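Local coordinates for uncharacterized protein (PDB 4L7A) that is of unknown function but is probably a zinc-dependent metallopeptidase, at residues 65-77 with 134-146. Residues are numbered along the deposited sequence; the frame is centred on the assembly and turned at random.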
ATOM      1  N   LEU A  65       6.588  -8.847  -9.679  1.00 20.80           N
ATOM      2  CA  LEU A  65       5.701  -8.085  -8.790  1.00 22.27           C
ATOM      3  C   LEU A  65       5.053  -8.936  -7.703  1.00 22.53           C
ATOM      4  O   LEU A  65       4.971  -8.501  -6.568  1.00 20.27           O
ATOM      5  CB  LEU A  65       4.615  -7.382  -9.573  1.00 23.02           C
ATOM      6  CG  LEU A  65       5.134  -6.113 -10.191  1.00 25.00           C
ATOM      7  CD1 LEU A  65       4.147  -5.622 -11.237  1.00 26.64           C
ATOM      8  CD2 LEU A  65       5.290  -5.046  -9.094  1.00 24.67           C
ATOM      9  N   ALA A  66       4.651 -10.170  -8.030  1.00 20.53           N
ATOM     10  CA  ALA A  66       4.102 -11.033  -7.004  1.00 20.83           C
ATOM     11  C   ALA A  66       5.119 -11.287  -5.920  1.00 19.17           C
ATOM     12  O   ALA A  66       4.762 -11.361  -4.751  1.00 20.34           O
ATOM     13  CB  ALA A  66       3.656 -12.325  -7.580  1.00 22.48           C
ATOM     14  N   LYS A  67       6.374 -11.398  -6.267  1.00 19.54           N
ATOM     15  CA  LYS A  67       7.412 -11.657  -5.254  1.00 20.52           C
ATOM     16  C   LYS A  67       7.798 -10.385  -4.474  1.00 20.45           C
ATOM     17  O   LYS A  67       8.114 -10.453  -3.270  1.00 20.80           O
ATOM     18  CB  LYS A  67       8.680 -12.243  -5.880  1.00 21.71           C
ATOM     19  CG  LYS A  67       8.502 -13.617  -6.484  1.00 22.66           C
ATOM     20  CD  LYS A  67       9.832 -14.286  -6.736  1.00 24.20           C
ATOM     21  CE  LYS A  67       9.645 -15.775  -7.168  1.00 24.98           C
ATOM     22  NZ  LYS A  67      10.969 -16.349  -7.435  1.00 26.63           N
ATOM     23  N   ILE A  68       7.808  -9.244  -5.157  1.00 19.66           N
ATOM     24  CA  ILE A  68       8.124  -7.974  -4.505  1.00 20.06           C
ATOM     25  C   ILE A  68       7.029  -7.604  -3.488  1.00 21.16           C
ATOM     26  O   ILE A  68       7.319  -7.171  -2.342  1.00 19.37           O
ATOM     27  CB  ILE A  68       8.355  -6.904  -5.547  1.00 20.29           C
ATOM     28  CG1 ILE A  68       9.657  -7.265  -6.294  1.00 20.52           C
ATOM     29  CG2 ILE A  68       8.484  -5.545  -4.918  1.00 20.03           C
ATOM     30  CD1 ILE A  68       9.992  -6.341  -7.467  1.00 20.86           C
ATOM     31  N   VAL A  69       5.785  -7.744  -3.915  1.00 20.61           N
ATOM     32  CA  VAL A  69       4.615  -7.435  -3.062  1.00 21.08           C
ATOM     33  C   VAL A  69       4.592  -8.302  -1.792  1.00 21.52           C
ATOM     34  O   VAL A  69       4.305  -7.818  -0.687  1.00 20.55           O
ATOM     35  CB  VAL A  69       3.339  -7.597  -3.867  1.00 22.30           C
ATOM     36  CG1 VAL A  69       2.108  -7.516  -3.014  1.00 22.91           C
ATOM     37  CG2 VAL A  69       3.254  -6.481  -4.917  1.00 22.15           C
ATOM     38  N   LYS A  70       4.947  -9.575  -1.934  1.00 21.61           N
ATOM     39  CA  LYS A  70       4.952 -10.475  -0.806  1.00 22.95           C
ATOM     40  C   LYS A  70       6.089 -10.146   0.111  1.00 22.70           C
ATOM     41  O   LYS A  70       5.912 -10.065   1.330  1.00 24.37           O
ATOM     42  CB  LYS A  70       5.067 -11.914  -1.271  1.00 24.88           C
ATOM     43  CG  LYS A  70       5.161 -12.951  -0.139  1.00 29.67           C
ATOM     44  CD  LYS A  70       5.093 -14.378  -0.701  1.00 33.28           C
ATOM     45  CE  LYS A  70       5.969 -15.359   0.098  1.00 39.35           C
ATOM     46  NZ  LYS A  70       5.438 -15.522   1.497  1.00 40.14           N
ATOM     47  N   HIS A  71       7.246  -9.883  -0.462  1.00 21.95           N
ATOM     48  CA  HIS A  71       8.453  -9.546   0.346  1.00 23.49           C
ATOM     49  C   HIS A  71       8.354  -8.239   1.136  1.00 22.52           C
ATOM     50  O   HIS A  71       8.801  -8.164   2.288  1.00 22.25           O
ATOM     51  CB  HIS A  71       9.690  -9.454  -0.539  1.00 24.26           C
ATOM     52  CG  HIS A  71      10.957  -9.348   0.229  1.00 24.72           C
ATOM     53  ND1 HIS A  71      11.467 -10.410   0.957  1.00 25.86           N
ATOM     54  CD2 HIS A  71      11.800  -8.310   0.425  1.00 24.26           C
ATOM     55  CE1 HIS A  71      12.594 -10.042   1.530  1.00 25.25           C
ATOM     56  NE2 HIS A  71      12.818  -8.772   1.230  1.00 26.15           N
ATOM     57  N   CYS A  72       7.732  -7.235   0.519  1.00 22.00           N
ATOM     58  CA  CYS A  72       7.731  -5.863   1.060  1.00 22.04           C
ATOM     59  C   CYS A  72       6.499  -5.455   1.874  1.00 21.53           C
ATOM     60  O   CYS A  72       6.538  -4.457   2.627  1.00 25.31           O
ATOM     61  CB  CYS A  72       7.919  -4.890  -0.070  1.00 21.45           C
ATOM     62  SG  CYS A  72       9.504  -5.090  -0.885  1.00 23.83           S
ATOM     63  N   TRP A  73       5.430  -6.210   1.747  1.00 20.35           N
ATOM     64  CA  TRP A  73       4.207  -5.988   2.529  1.00 20.12           C
ATOM     65  C   TRP A  73       3.863  -7.248   3.333  1.00 20.86           C
ATOM     66  O   TRP A  73       3.991  -7.246   4.574  1.00 20.63           O
ATOM     67  CB  TRP A  73       3.055  -5.424   1.682  1.00 19.79           C
ATOM     68  CG  TRP A  73       1.725  -5.845   2.161  1.00 20.81           C
ATOM     69  CD1 TRP A  73       1.214  -5.734   3.423  1.00 22.59           C
ATOM     70  CD2 TRP A  73       0.761  -6.521   1.394  1.00 20.52           C
ATOM     71  NE1 TRP A  73      -0.017  -6.361   3.483  1.00 22.28           N
ATOM     72  CE2 TRP A  73      -0.316  -6.818   2.222  1.00 22.29           C
ATOM     73  CE3 TRP A  73       0.680  -6.865   0.045  1.00 22.29           C
ATOM     74  CZ2 TRP A  73      -1.480  -7.444   1.737  1.00 21.98           C
ATOM     75  CZ3 TRP A  73      -0.468  -7.557  -0.411  1.00 22.12           C
ATOM     76  CH2 TRP A  73      -1.505  -7.829   0.446  1.00 20.72           C
ATOM     77  N   LEU A  74       3.519  -8.347   2.652  1.00 21.55           N
ATOM     78  CA  LEU A  74       2.963  -9.502   3.343  1.00 20.92           C
ATOM     79  C   LEU A  74       3.940 -10.082   4.358  1.00 21.60           C
ATOM     80  O   LEU A  74       3.585 -10.244   5.493  1.00 22.10           O
ATOM     81  CB  LEU A  74       2.549 -10.577   2.371  1.00 22.44           C
ATOM     82  CG  LEU A  74       1.286 -10.323   1.570  1.00 22.48           C
ATOM     83  CD1 LEU A  74       1.209 -11.298   0.415  1.00 24.03           C
ATOM     84  CD2 LEU A  74       0.058 -10.471   2.414  1.00 22.37           C
ATOM     85  N   GLU A  75       5.196 -10.257   3.969  1.00 21.59           N
ATOM     86  CA  GLU A  75       6.211 -10.726   4.882  1.00 24.76           C
ATOM     87  C   GLU A  75       6.625  -9.727   5.951  1.00 24.35           C
ATOM     88  O   GLU A  75       7.110 -10.144   7.011  1.00 25.54           O
ATOM     89  CB  GLU A  75       7.439 -11.255   4.150  1.00 27.37           C
ATOM     90  CG  GLU A  75       7.204 -12.634   3.525  1.00 30.68           C
ATOM     91  CD  GLU A  75       8.466 -13.138   2.823  1.00 34.13           C
ATOM     92  OE1 GLU A  75       9.592 -12.952   3.326  1.00 41.42           O
ATOM     93  OE2 GLU A  75       8.346 -13.669   1.740  1.00 39.58           O
ATOM     94  N   ALA A  76       6.412  -8.435   5.700  1.00 22.87           N
ATOM     95  CA  ALA A  76       6.765  -7.419   6.680  1.00 22.46           C
ATOM     96  C   ALA A  76       5.774  -7.417   7.826  1.00 21.38           C
ATOM     97  O   ALA A  76       6.104  -7.376   9.020  1.00 23.30           O
ATOM     98  CB  ALA A  76       6.839  -6.033   6.001  1.00 21.73           C
ATOM     99  N   TYR A  77       4.532  -7.434   7.441  1.00 22.02           N
ATOM    100  CA  TYR A  77       3.437  -7.562   8.371  1.00 21.40           C
ATOM    101  C   TYR A  77       3.572  -8.868   9.163  1.00 22.59           C
ATOM    102  O   TYR A  77       3.389  -8.845  10.380  1.00 22.92           O
ATOM    103  CB  TYR A  77       2.106  -7.497   7.637  1.00 19.81           C
ATOM    104  CG  TYR A  77       1.611  -6.101   7.239  1.00 18.95           C
ATOM    105  CD1 TYR A  77       2.480  -5.037   7.013  1.00 19.33           C
ATOM    106  CD2 TYR A  77       0.227  -5.864   7.058  1.00 19.33           C
ATOM    107  CE1 TYR A  77       1.987  -3.739   6.642  1.00 18.76           C
ATOM    108  CE2 TYR A  77      -0.259  -4.643   6.669  1.00 19.04           C
ATOM    109  CZ  TYR A  77       0.619  -3.570   6.472  1.00 17.77           C
ATOM    110  OH  TYR A  77       0.091  -2.379   6.133  1.00 16.50           O
HETATM  111  N   MSE A 134       7.991   2.759  -6.386  1.00 21.42           N
HETATM  112  CA  MSE A 134       7.132   1.641  -5.934  1.00 21.01           C
HETATM  113  C   MSE A 134       6.168   2.090  -4.837  1.00 18.78           C
HETATM  114  O   MSE A 134       5.002   1.698  -4.784  1.00 19.63           O
HETATM  115  CB  MSE A 134       7.943   0.438  -5.437  1.00 21.71           C
HETATM  116  CG  MSE A 134       8.838  -0.103  -6.508  1.00 25.67           C
HETATM  117 SE   MSE A 134       7.831  -0.849  -8.023  0.75 30.60          SE
HETATM  118  CE  MSE A 134       7.333  -2.525  -7.175  1.00 27.33           C
ATOM    119  N   ASN A 135       6.647   2.914  -3.948  1.00 19.42           N
ATOM    120  CA  ASN A 135       5.760   3.485  -2.905  1.00 20.43           C
ATOM    121  C   ASN A 135       4.758   4.454  -3.537  1.00 19.43           C
ATOM    122  O   ASN A 135       3.555   4.416  -3.242  1.00 18.94           O
ATOM    123  CB  ASN A 135       6.596   4.145  -1.824  1.00 20.54           C
ATOM    124  CG  ASN A 135       7.234   3.138  -0.917  1.00 22.90           C
ATOM    125  OD1 ASN A 135       6.725   2.019  -0.783  1.00 23.99           O
ATOM    126  ND2 ASN A 135       8.317   3.534  -0.217  1.00 25.82           N
ATOM    127  N   GLU A 136       5.236   5.285  -4.431  1.00 19.62           N
ATOM    128  CA  GLU A 136       4.312   6.245  -5.034  1.00 23.14           C
ATOM    129  C   GLU A 136       3.200   5.498  -5.833  1.00 21.82           C
ATOM    130  O   GLU A 136       2.065   5.822  -5.694  1.00 22.91           O
ATOM    131  CB  GLU A 136       5.059   7.230  -5.910  1.00 26.12           C
ATOM    132  CG  GLU A 136       4.200   8.264  -6.572  1.00 31.02           C
ATOM    133  CD  GLU A 136       4.928   8.999  -7.750  1.00 36.08           C
ATOM    134  OE1 GLU A 136       6.169   8.905  -7.920  1.00 39.18           O
ATOM    135  OE2 GLU A 136       4.237   9.682  -8.510  1.00 42.54           O
ATOM    136  N   TYR A 137       3.545   4.496  -6.629  1.00 20.10           N
ATOM    137  CA  TYR A 137       2.601   3.887  -7.501  1.00 20.36           C
ATOM    138  C   TYR A 137       1.662   2.915  -6.793  1.00 19.07           C
ATOM    139  O   TYR A 137       0.536   2.751  -7.220  1.00 18.20           O
ATOM    140  CB  TYR A 137       3.350   3.073  -8.587  1.00 21.96           C
ATOM    141  CG  TYR A 137       4.236   3.852  -9.520  1.00 25.05           C
ATOM    142  CD1 TYR A 137       3.934   5.162  -9.880  1.00 27.59           C
ATOM    143  CD2 TYR A 137       5.395   3.275 -10.061  1.00 28.12           C
ATOM    144  CE1 TYR A 137       4.771   5.890 -10.749  1.00 31.12           C
ATOM    145  CE2 TYR A 137       6.239   4.004 -10.933  1.00 30.32           C
ATOM    146  CZ  TYR A 137       5.903   5.295 -11.279  1.00 31.21           C
ATOM    147  OH  TYR A 137       6.722   6.029 -12.115  1.00 36.98           O
ATOM    148  N   TYR A 138       2.168   2.229  -5.767  1.00 17.86           N
ATOM    149  CA  TYR A 138       1.545   1.056  -5.230  1.00 18.02           C
ATOM    150  C   TYR A 138       1.498   0.958  -3.729  1.00 18.16           C
ATOM    151  O   TYR A 138       0.409   0.792  -3.219  1.00 18.80           O
ATOM    152  CB  TYR A 138       2.215  -0.222  -5.711  1.00 18.74           C
ATOM    153  CG  TYR A 138       2.373  -0.388  -7.196  1.00 19.00           C
ATOM    154  CD1 TYR A 138       1.294  -0.215  -8.072  1.00 19.08           C
ATOM    155  CD2 TYR A 138       3.580  -0.753  -7.719  1.00 20.24           C
ATOM    156  CE1 TYR A 138       1.435  -0.388  -9.456  1.00 18.93           C
ATOM    157  CE2 TYR A 138       3.752  -0.973  -9.088  1.00 21.10           C
ATOM    158  CZ  TYR A 138       2.671  -0.774  -9.969  1.00 22.01           C
ATOM    159  OH  TYR A 138       2.867  -0.999 -11.323  1.00 20.85           O
ATOM    160  N   PHE A 139       2.637   1.024  -3.017  1.00 18.38           N
ATOM    161  CA  PHE A 139       2.592   0.577  -1.633  1.00 18.56           C
ATOM    162  C   PHE A 139       1.937   1.580  -0.701  1.00 19.00           C
ATOM    163  O   PHE A 139       1.269   1.187   0.235  1.00 17.04           O
ATOM    164  CB  PHE A 139       3.975   0.225  -1.074  1.00 20.07           C
ATOM    165  CG  PHE A 139       4.549  -1.009  -1.651  1.00 21.26           C
ATOM    166  CD1 PHE A 139       3.889  -2.209  -1.525  1.00 23.03           C
ATOM    167  CD2 PHE A 139       5.761  -0.984  -2.272  1.00 22.10           C
ATOM    168  CE1 PHE A 139       4.408  -3.361  -2.117  1.00 26.37           C
ATOM    169  CE2 PHE A 139       6.298  -2.115  -2.813  1.00 24.99           C
ATOM    170  CZ  PHE A 139       5.617  -3.293  -2.764  1.00 25.21           C
ATOM    171  N   LYS A 140       2.131   2.874  -0.949  1.00 19.51           N
ATOM    172  CA  LYS A 140       1.477   3.896  -0.107  1.00 20.06           C
ATOM    173  C   LYS A 140      -0.047   3.669  -0.035  1.00 19.04           C
ATOM    174  O   LYS A 140      -0.654   3.590   1.050  1.00 16.05           O
ATOM    175  CB  LYS A 140       1.831   5.309  -0.582  1.00 21.38           C
ATOM    176  CG  LYS A 140       0.848   6.414  -0.218  1.00 24.48           C
ATOM    177  CD  LYS A 140       1.038   6.753   1.222  1.00 25.84           C
ATOM    178  CE  LYS A 140      -0.089   7.671   1.757  1.00 28.33           C
ATOM    179  NZ  LYS A 140      -0.499   8.746   0.825  1.00 29.06           N
ATOM    180  N   VAL A 141      -0.686   3.636  -1.187  1.00 19.41           N
ATOM    181  CA  VAL A 141      -2.145   3.404  -1.216  1.00 20.86           C
ATOM    182  C   VAL A 141      -2.546   2.064  -0.601  1.00 19.08           C
ATOM    183  O   VAL A 141      -3.568   1.963   0.090  1.00 20.09           O
ATOM    184  CB  VAL A 141      -2.691   3.477  -2.651  1.00 23.81           C
ATOM    185  CG1 VAL A 141      -4.108   3.152  -2.666  1.00 24.08           C
ATOM    186  CG2 VAL A 141      -2.505   4.921  -3.156  1.00 29.57           C
HETATM  187  N   MSE A 142      -1.752   1.040  -0.828  1.00 17.60           N
HETATM  188  CA  MSE A 142      -2.041  -0.243  -0.223  1.00 19.66           C
HETATM  189  C   MSE A 142      -2.060  -0.198   1.307  1.00 18.74           C
HETATM  190  O   MSE A 142      -3.035  -0.613   1.907  1.00 16.39           O
HETATM  191  CB  MSE A 142      -1.081  -1.335  -0.729  1.00 21.83           C
HETATM  192  CG  MSE A 142      -1.372  -1.697  -2.200  1.00 24.67           C
HETATM  193 SE   MSE A 142       0.086  -2.721  -3.015  0.75 28.67          SE
HETATM  194  CE  MSE A 142      -0.613  -4.482  -2.527  1.00 29.01           C
ATOM    195  N   HIS A 143      -0.971   0.288   1.919  1.00 16.95           N
ATOM    196  CA  HIS A 143      -0.941   0.417   3.374  1.00 17.72           C
ATOM    197  C   HIS A 143      -2.068   1.286   3.883  1.00 16.86           C
ATOM    198  O   HIS A 143      -2.598   1.069   4.964  1.00 17.86           O
ATOM    199  CB  HIS A 143       0.403   0.946   3.911  1.00 16.70           C
ATOM    200  CG  HIS A 143       1.540   0.028   3.640  1.00 18.02           C
ATOM    201  ND1 HIS A 143       1.623  -1.230   4.215  1.00 18.67           N
ATOM    202  CD2 HIS A 143       2.606   0.140   2.809  1.00 18.00           C
ATOM    203  CE1 HIS A 143       2.706  -1.840   3.772  1.00 19.52           C
ATOM    204  NE2 HIS A 143       3.310  -1.046   2.898  1.00 20.47           N
ATOM    205  N   HIS A 144      -2.466   2.265   3.103  1.00 17.27           N
ATOM    206  CA  HIS A 144      -3.569   3.127   3.517  1.00 17.40           C
ATOM    207  C   HIS A 144      -4.840   2.246   3.636  1.00 17.92           C
ATOM    208  O   HIS A 144      -5.533   2.291   4.621  1.00 19.10           O
ATOM    209  CB  HIS A 144      -3.776   4.297   2.541  1.00 18.02           C
ATOM    210  CG  HIS A 144      -5.047   5.067   2.760  1.00 18.69           C
ATOM    211  ND1 HIS A 144      -5.066   6.428   2.972  1.00 19.66           N
ATOM    212  CD2 HIS A 144      -6.346   4.675   2.758  1.00 18.77           C
ATOM    213  CE1 HIS A 144      -6.320   6.838   3.107  1.00 20.02           C
ATOM    214  NE2 HIS A 144      -7.120   5.791   2.945  1.00 18.78           N
ATOM    215  N   GLU A 145      -5.135   1.468   2.618  1.00 17.59           N
ATOM    216  CA  GLU A 145      -6.352   0.613   2.589  1.00 17.44           C
ATOM    217  C   GLU A 145      -6.309  -0.484   3.619  1.00 18.05           C
ATOM    218  O   GLU A 145      -7.349  -0.788   4.219  1.00 16.54           O
ATOM    219  CB  GLU A 145      -6.521   0.016   1.226  1.00 17.81           C
ATOM    220  CG  GLU A 145      -6.815   1.082   0.139  1.00 18.73           C
ATOM    221  CD  GLU A 145      -8.199   1.702   0.303  1.00 20.55           C
ATOM    222  OE1 GLU A 145      -9.166   0.947   0.631  1.00 20.96           O
ATOM    223  OE2 GLU A 145      -8.322   2.931   0.155  1.00 22.29           O
ATOM    224  N   PHE A 146      -5.128  -1.061   3.855  1.00 16.65           N
ATOM    225  CA  PHE A 146      -5.020  -2.065   4.903  1.00 18.29           C
ATOM    226  C   PHE A 146      -5.305  -1.456   6.270  1.00 17.77           C
ATOM    227  O   PHE A 146      -6.047  -2.034   7.051  1.00 17.66           O
ATOM    228  CB  PHE A 146      -3.708  -2.809   4.872  1.00 18.90           C
ATOM    229  CG  PHE A 146      -3.355  -3.353   3.523  1.00 20.31           C
ATOM    230  CD1 PHE A 146      -4.322  -3.663   2.583  1.00 21.18           C
ATOM    231  CD2 PHE A 146      -2.033  -3.543   3.177  1.00 20.79           C
ATOM    232  CE1 PHE A 146      -3.956  -4.145   1.323  1.00 20.33           C
ATOM    233  CE2 PHE A 146      -1.681  -4.050   1.943  1.00 21.35           C
ATOM    234  CZ  PHE A 146      -2.636  -4.338   1.020  1.00 20.28           C
TER
HETATM  235  O   HOH W   1       5.639  -2.018   1.664  1.00 23.10           O
HETATM  236  O   HOH W   2      -1.097   0.076   7.067  1.00 29.01           O
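With CG anti to the carbonyl carbon in both residues (chi1 -79° in Y77, -64° in H143), Y77 and H143 reach across between helices 59-81 and 131-153, and Y77 OH meets H143 ND1 at 2.7 Å in a nearly straight hydrogen bond (169°). The hydroxyl lies at the edge of the imidazole, near its plane. One turn before Y77, the five-membered ring of W73 makes an offset stack with F146, which follows H143 by about a turn, centroids 4.4 Å apart, while CZ3 of the indole touches the CE methyl of selenomethionine M142 at 3.7 Å. Replacing W73 with an alanine is likely to leave F146 without its stacking partner and to open a gap beside the M142 methyl. Farther toward the N-terminal ends, F139 brings CZ to within 3.9 Å of C72 CB, and the bent chain of selenomethionine M134 sets its CE against L65 CD2 (3.8 Å) and I68 CG2. Water joins C72 O to H143 NE2, and a second water links Y77 OH to H143 O. Both imidazole nitrogens are therefore engaged, which should hold the ring's rotation within a buried aromatic cluster; H143 directly precedes, and F146 lies within, the HExxH sequence that probably forms the zinc-binding motif, as in related peptidases.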